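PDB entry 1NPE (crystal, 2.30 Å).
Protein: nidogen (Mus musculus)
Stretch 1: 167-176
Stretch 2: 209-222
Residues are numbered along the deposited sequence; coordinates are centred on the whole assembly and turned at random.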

ATOM      1  N   GLY A 167       2.596  14.260  -5.078  1.00 16.52           N
ATOM      2  CA  GLY A 167       2.716  13.290  -6.149  1.00 15.76           C
ATOM      3  C   GLY A 167       2.271  11.923  -5.674  1.00 16.93           C
ATOM      4  O   GLY A 167       1.191  11.447  -6.027  1.00 19.32           O
ATOM      5  N   LEU A 168       3.112  11.282  -4.872  1.00 15.35           N
ATOM      6  CA  LEU A 168       2.808   9.976  -4.321  1.00 13.45           C
ATOM      7  C   LEU A 168       3.067   9.985  -2.808  1.00 13.11           C
ATOM      8  O   LEU A 168       4.122   9.529  -2.346  1.00 15.79           O
ATOM      9  CB  LEU A 168       3.660   8.899  -5.010  1.00 12.09           C
ATOM     10  CG  LEU A 168       3.520   8.738  -6.532  1.00 14.25           C
ATOM     11  CD1 LEU A 168       4.559   7.737  -7.067  1.00 13.28           C
ATOM     12  CD2 LEU A 168       2.110   8.290  -6.899  1.00 13.44           C
ATOM     13  N   PRO A 169       2.162  10.609  -2.025  1.00 12.55           N
ATOM     14  CA  PRO A 169       2.360  10.638  -0.569  1.00 12.40           C
ATOM     15  C   PRO A 169       2.108   9.235  -0.027  1.00 11.79           C
ATOM     16  O   PRO A 169       0.965   8.816   0.122  1.00 11.81           O
ATOM     17  CB  PRO A 169       1.311  11.648  -0.096  1.00 11.82           C
ATOM     18  CG  PRO A 169       0.224  11.540  -1.118  1.00 10.65           C
ATOM     19  CD  PRO A 169       0.999  11.425  -2.416  1.00 11.68           C
ATOM     20  N   ASN A 170       3.189   8.495   0.205  1.00 11.35           N
ATOM     21  CA  ASN A 170       3.087   7.122   0.676  1.00 11.38           C
ATOM     22  C   ASN A 170       2.921   6.905   2.173  1.00  9.99           C
ATOM     23  O   ASN A 170       2.257   5.969   2.593  1.00 11.35           O
ATOM     24  CB  ASN A 170       4.259   6.302   0.142  1.00 11.25           C
ATOM     25  CG  ASN A 170       4.124   5.999  -1.341  1.00 13.24           C
ATOM     26  OD1 ASN A 170       3.011   5.814  -1.853  1.00 14.18           O
ATOM     27  ND2 ASN A 170       5.250   5.936  -2.037  1.00 10.96           N
ATOM     28  N   GLY A 171       3.547   7.749   2.975  1.00 11.23           N
ATOM     29  CA  GLY A 171       3.425   7.604   4.408  1.00  9.99           C
ATOM     30  C   GLY A 171       3.474   8.941   5.113  1.00 10.45           C
ATOM     31  O   GLY A 171       3.933   9.936   4.552  1.00 11.46           O
ATOM     32  N   LEU A 172       2.917   8.988   6.315  1.00 11.14           N
ATOM     33  CA  LEU A 172       2.955  10.216   7.093  1.00 12.29           C
ATOM     34  C   LEU A 172       3.156   9.912   8.565  1.00 11.40           C
ATOM     35  O   LEU A 172       3.020   8.765   9.007  1.00 12.23           O
ATOM     36  CB  LEU A 172       1.717  11.087   6.856  1.00 11.60           C
ATOM     37  CG  LEU A 172       0.398  10.836   7.575  1.00 11.84           C
ATOM     38  CD1 LEU A 172      -0.634  11.738   6.941  1.00 10.37           C
ATOM     39  CD2 LEU A 172      -0.023   9.380   7.459  1.00 13.24           C
ATOM     40  N   THR A 173       3.498  10.932   9.327  1.00  9.99           N
ATOM     41  CA  THR A 173       3.736  10.727  10.742  1.00 13.41           C
ATOM     42  C   THR A 173       3.409  12.005  11.491  1.00 14.00           C
ATOM     43  O   THR A 173       3.449  13.091  10.915  1.00 16.53           O
ATOM     44  CB  THR A 173       5.210  10.271  10.989  1.00 11.94           C
ATOM     45  OG1 THR A 173       5.384   9.933  12.369  1.00 15.57           O
ATOM     46  CG2 THR A 173       6.207  11.357  10.581  1.00  9.99           C
ATOM     47  N   PHE A 174       3.021  11.875  12.750  1.00 14.48           N
ATOM     48  CA  PHE A 174       2.678  13.045  13.541  1.00 18.37           C
ATOM     49  C   PHE A 174       3.464  13.111  14.836  1.00 20.53           C
ATOM     50  O   PHE A 174       3.542  12.129  15.571  1.00 22.17           O
ATOM     51  CB  PHE A 174       1.178  13.070  13.853  1.00 17.49           C
ATOM     52  CG  PHE A 174       0.717  14.342  14.517  1.00 19.45           C
ATOM     53  CD1 PHE A 174       0.409  15.466  13.757  1.00 19.30           C
ATOM     54  CD2 PHE A 174       0.589  14.416  15.902  1.00 18.70           C
ATOM     55  CE1 PHE A 174      -0.020  16.649  14.366  1.00 20.46           C
ATOM     56  CE2 PHE A 174       0.162  15.590  16.517  1.00 20.06           C
ATOM     57  CZ  PHE A 174      -0.145  16.709  15.750  1.00 18.67           C
ATOM     58  N   ASP A 175       4.044  14.276  15.104  1.00 24.82           N
ATOM     59  CA  ASP A 175       4.816  14.500  16.322  1.00 28.86           C
ATOM     60  C   ASP A 175       4.030  15.461  17.208  1.00 31.33           C
ATOM     61  O   ASP A 175       3.921  16.653  16.909  1.00 30.79           O
ATOM     62  CB  ASP A 175       6.190  15.083  15.988  1.00 30.32           C
ATOM     63  CG  ASP A 175       7.100  15.141  17.197  1.00 31.68           C
ATOM     64  OD1 ASP A 175       7.189  16.211  17.834  1.00 31.92           O
ATOM     65  OD2 ASP A 175       7.720  14.106  17.515  1.00 35.52           O
ATOM     66  N   ALA A 176       3.488  14.920  18.297  1.00 35.32           N
ATOM     67  CA  ALA A 176       2.668  15.669  19.252  1.00 37.80           C
ATOM     68  C   ALA A 176       3.279  16.936  19.855  1.00 39.81           C
ATOM     69  O   ALA A 176       2.584  17.952  19.990  1.00 40.71           O
ATOM     70  CB  ALA A 176       2.185  14.742  20.359  1.00 37.56           C
ATOM     71  N   GLN A 209      14.755   9.642  -2.615  1.00 25.12           N
ATOM     72  CA  GLN A 209      14.654   8.774  -3.788  1.00 24.93           C
ATOM     73  C   GLN A 209      13.296   8.106  -4.035  1.00 22.36           C
ATOM     74  O   GLN A 209      12.642   8.389  -5.036  1.00 22.84           O
ATOM     75  CB  GLN A 209      15.775   7.734  -3.751  1.00 28.34           C
ATOM     76  CG  GLN A 209      17.161   8.345  -3.581  1.00 32.05           C
ATOM     77  CD  GLN A 209      18.042   8.156  -4.803  1.00 36.20           C
ATOM     78  OE1 GLN A 209      17.887   8.846  -5.813  1.00 38.28           O
ATOM     79  NE2 GLN A 209      18.977   7.218  -4.716  1.00 36.54           N
ATOM     80  N   TYR A 210      12.889   7.196  -3.158  1.00 20.43           N
ATOM     81  CA  TYR A 210      11.599   6.531  -3.308  1.00 18.65           C
ATOM     82  C   TYR A 210      11.090   6.062  -1.964  1.00 16.39           C
ATOM     83  O   TYR A 210      11.061   4.865  -1.671  1.00 16.63           O
ATOM     84  CB  TYR A 210      11.658   5.350  -4.292  1.00 19.07           C
ATOM     85  CG  TYR A 210      10.308   5.090  -4.935  1.00 18.88           C
ATOM     86  CD1 TYR A 210      10.014   5.587  -6.206  1.00 17.48           C
ATOM     87  CD2 TYR A 210       9.293   4.431  -4.238  1.00 17.75           C
ATOM     88  CE1 TYR A 210       8.744   5.444  -6.763  1.00 19.37           C
ATOM     89  CE2 TYR A 210       8.020   4.284  -4.785  1.00 18.74           C
ATOM     90  CZ  TYR A 210       7.753   4.796  -6.042  1.00 17.92           C
ATOM     91  OH  TYR A 210       6.496   4.693  -6.564  1.00 18.93           O
ATOM     92  N   PRO A 211      10.656   7.014  -1.128  1.00 15.35           N
ATOM     93  CA  PRO A 211      10.134   6.754   0.212  1.00 14.00           C
ATOM     94  C   PRO A 211       8.831   5.979   0.170  1.00 13.86           C
ATOM     95  O   PRO A 211       7.978   6.244  -0.676  1.00 13.37           O
ATOM     96  CB  PRO A 211       9.851   8.158   0.754  1.00 13.59           C
ATOM     97  CG  PRO A 211      10.583   9.076  -0.129  1.00 15.00           C
ATOM     98  CD  PRO A 211      10.533   8.438  -1.469  1.00 16.29           C
ATOM     99  N   PHE A 212       8.679   5.038   1.096  1.00 13.07           N
ATOM    100  CA  PHE A 212       7.449   4.270   1.197  1.00 13.08           C
ATOM    101  C   PHE A 212       6.710   4.561   2.503  1.00 13.60           C
ATOM    102  O   PHE A 212       5.498   4.771   2.502  1.00 13.35           O
ATOM    103  CB  PHE A 212       7.694   2.766   1.100  1.00 13.31           C
ATOM    104  CG  PHE A 212       6.447   1.964   1.295  1.00 15.61           C
ATOM    105  CD1 PHE A 212       5.550   1.791   0.243  1.00 13.55           C
ATOM    106  CD2 PHE A 212       6.108   1.464   2.556  1.00 14.78           C
ATOM    107  CE1 PHE A 212       4.335   1.145   0.441  1.00 14.11           C
ATOM    108  CE2 PHE A 212       4.899   0.818   2.761  1.00 15.25           C
ATOM    109  CZ  PHE A 212       4.007   0.660   1.701  1.00 14.00           C
ATOM    110  N   ALA A 213       7.424   4.478   3.624  1.00 12.67           N
ATOM    111  CA  ALA A 213       6.817   4.726   4.923  1.00 12.68           C
ATOM    112  C   ALA A 213       7.724   5.595   5.770  1.00 13.73           C
ATOM    113  O   ALA A 213       8.924   5.703   5.510  1.00 13.12           O
ATOM    114  CB  ALA A 213       6.529   3.419   5.638  1.00 12.41           C
ATOM    115  N   VAL A 214       7.148   6.192   6.805  1.00 12.98           N
ATOM    116  CA  VAL A 214       7.915   7.058   7.673  1.00 13.58           C
ATOM    117  C   VAL A 214       7.336   7.056   9.071  1.00 15.85           C
ATOM    118  O   VAL A 214       6.148   6.777   9.272  1.00 18.26           O
ATOM    119  CB  VAL A 214       7.921   8.504   7.138  1.00 11.93           C
ATOM    120  CG1 VAL A 214       6.520   9.121   7.247  1.00  9.99           C
ATOM    121  CG2 VAL A 214       8.953   9.343   7.865  1.00  9.99           C
ATOM    122  N   THR A 215       8.205   7.323  10.035  1.00 16.11           N
ATOM    123  CA  THR A 215       7.829   7.408  11.433  1.00 19.21           C
ATOM    124  C   THR A 215       8.761   8.454  12.032  1.00 21.19           C
ATOM    125  O   THR A 215       9.772   8.822  11.422  1.00 21.05           O
ATOM    126  CB  THR A 215       7.968   6.044  12.173  1.00 19.03           C
ATOM    127  OG1 THR A 215       7.408   6.157  13.487  1.00 19.81           O
ATOM    128  CG2 THR A 215       9.430   5.623  12.291  1.00 18.35           C
ATOM    129  N   SER A 216       8.410   8.966  13.201  1.00 23.97           N
ATOM    130  CA  SER A 216       9.245   9.981  13.816  1.00 27.04           C
ATOM    131  C   SER A 216       9.589   9.723  15.271  1.00 29.21           C
ATOM    132  O   SER A 216       8.897   8.986  15.978  1.00 27.92           O
ATOM    133  CB  SER A 216       8.604  11.368  13.666  1.00 26.74           C
ATOM    134  OG  SER A 216       7.334  11.443  14.299  1.00 29.42           O
ATOM    135  N   TYR A 217      10.710  10.308  15.680  1.00 32.23           N
ATOM    136  CA  TYR A 217      11.203  10.228  17.044  1.00 35.32           C
ATOM    137  C   TYR A 217      11.862  11.575  17.326  1.00 37.26           C
ATOM    138  O   TYR A 217      13.050  11.771  17.048  1.00 36.93           O
ATOM    139  CB  TYR A 217      12.217   9.087  17.215  1.00 36.53           C
ATOM    140  CG  TYR A 217      12.532   8.802  18.666  1.00 38.59           C
ATOM    141  CD1 TYR A 217      11.506   8.587  19.587  1.00 38.88           C
ATOM    142  CD2 TYR A 217      13.846   8.816  19.137  1.00 40.17           C
ATOM    143  CE1 TYR A 217      11.771   8.402  20.936  1.00 39.36           C
ATOM    144  CE2 TYR A 217      14.125   8.629  20.499  1.00 40.56           C
ATOM    145  CZ  TYR A 217      13.077   8.427  21.390  1.00 39.47           C
ATOM    146  OH  TYR A 217      13.323   8.278  22.740  1.00 41.26           O
ATOM    147  N   GLY A 218      11.052  12.515  17.813  1.00 38.87           N
ATOM    148  CA  GLY A 218      11.533  13.849  18.125  1.00 40.81           C
ATOM    149  C   GLY A 218      11.782  14.698  16.891  1.00 42.13           C
ATOM    150  O   GLY A 218      10.867  14.966  16.103  1.00 43.40           O
ATOM    151  N   LYS A 219      13.034  15.118  16.730  1.00 41.94           N
ATOM    152  CA  LYS A 219      13.458  15.942  15.597  1.00 41.35           C
ATOM    153  C   LYS A 219      13.852  15.100  14.371  1.00 39.60           C
ATOM    154  O   LYS A 219      13.990  15.628  13.266  1.00 39.73           O
ATOM    155  CB  LYS A 219      14.641  16.827  16.019  1.00 42.11           C
ATOM    156  CG  LYS A 219      15.730  16.076  16.795  1.00 43.31           C
ATOM    157  CD  LYS A 219      16.990  16.912  16.994  1.00 45.33           C
ATOM    158  CE  LYS A 219      16.724  18.192  17.781  1.00 45.25           C
ATOM    159  NZ  LYS A 219      17.946  19.060  17.845  1.00 45.59           N
ATOM    160  N   ASN A 220      14.026  13.795  14.576  1.00 36.89           N
ATOM    161  CA  ASN A 220      14.420  12.879  13.505  1.00 34.28           C
ATOM    162  C   ASN A 220      13.291  12.121  12.802  1.00 30.80           C
ATOM    163  O   ASN A 220      12.317  11.695  13.424  1.00 29.35           O
ATOM    164  CB  ASN A 220      15.433  11.855  14.034  1.00 35.85           C
ATOM    165  CG  ASN A 220      16.867  12.347  13.968  1.00 36.76           C
ATOM    166  OD1 ASN A 220      17.129  13.531  13.769  1.00 39.76           O
ATOM    167  ND2 ASN A 220      17.810  11.423  14.128  1.00 38.04           N
ATOM    168  N   LEU A 221      13.442  11.955  11.493  1.00 26.88           N
ATOM    169  CA  LEU A 221      12.483  11.201  10.695  1.00 24.34           C
ATOM    170  C   LEU A 221      13.177   9.934  10.228  1.00 22.37           C
ATOM    171  O   LEU A 221      14.358   9.955   9.897  1.00 20.20           O
ATOM    172  CB  LEU A 221      12.029  11.986   9.457  1.00 23.28           C
ATOM    173  CG  LEU A 221      11.101  13.186   9.622  1.00 23.74           C
ATOM    174  CD1 LEU A 221      10.717  13.695   8.237  1.00 23.53           C
ATOM    175  CD2 LEU A 221       9.860  12.805  10.419  1.00 21.44           C
ATOM    176  N   TYR A 222      12.449   8.827  10.224  1.00 20.64           N
ATOM    177  CA  TYR A 222      13.009   7.566   9.761  1.00 19.01           C
ATOM    178  C   TYR A 222      12.082   7.039   8.680  1.00 17.16           C
ATOM    179  O   TYR A 222      10.902   6.783   8.942  1.00 16.20           O
ATOM    180  CB  TYR A 222      13.106   6.550  10.903  1.00 20.03           C
ATOM    181  CG  TYR A 222      14.014   6.977  12.029  1.00 20.44           C
ATOM    182  CD1 TYR A 222      13.519   7.712  13.105  1.00 20.02           C
ATOM    183  CD2 TYR A 222      15.373   6.660  12.013  1.00 19.66           C
ATOM    184  CE1 TYR A 222      14.352   8.122  14.139  1.00 20.84           C
ATOM    185  CE2 TYR A 222      16.218   7.069  13.044  1.00 20.62           C
ATOM    186  CZ  TYR A 222      15.699   7.799  14.100  1.00 21.41           C
ATOM    187  OH  TYR A 222      16.523   8.213  15.116  1.00 24.91           O
TER
HETATM  188  O   HOH W   1       3.483   4.057   4.314  1.00  9.99           O

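Strands 169-175 and 211-217 run side by side in the same direction, their axes 5° apart and 4.8 Å at closest approach. No backbone-to-backbone hydrogen bond joins them, so side chains and one water make the polar links. The CA atoms of Gly-171 and Ala-213 are 4.5 Å apart, a spacing that leaves no room for a side chain at 171: an ideal CB on Gly-171 would crowd Ala-213 CA, Phe-212 O and Val-214 N.

Just before this close point, Asn-170 points toward the partner strand. With chi1 in the m well (-73°), its amide group reaches Pro-211, and ND2 donates a nearly linear hydrogen bond to Pro-211 O (3.1 Å, 175°). The carbonyl oxygens Asn-170 O and Phe-212 O lie 3.5 Å apart; both are acceptors and cannot bond to each other. Water 1 resolves the mismatch by donating from its O to Asn-170 O and to Phe-212 O, each at 2.8 Å. Nearby, Leu-168, in an mt conformation, extends CD1 to 3.6 Å from Tyr-210 OH. The CA-to-CB bond of Tyr-210 points sideways, but its t rotamer (chi1 -153°) brings the end of the side chain nearer to Leu-168 and Asn-170.

Beyond Gly-171, Val-214 adopts p (68°), which places CG1 3.7 Å from Leu-172 C and 4.0 Å from Thr-173 CG2. The t rotamer of Thr-173 (-174°) turns its two branches to different partners: the methyl CG2 packs against Val-214 CG1 and, at 3.9 Å, Leu-221 CD2, whereas OG1 hydrogen-bonds Ser-216 OG at 3.1 Å. Ser-216 supports that pairing with its p rotamer (61°). Either hydroxyl could be the donor.

Past Ser-216, a type II' turn from Tyr-217 to Asn-220 reverses the chain. Gly-218 occupies it with a positive phi (75°), which favours glycine, and its O lies 3.6 Å from Asp-175 OD2.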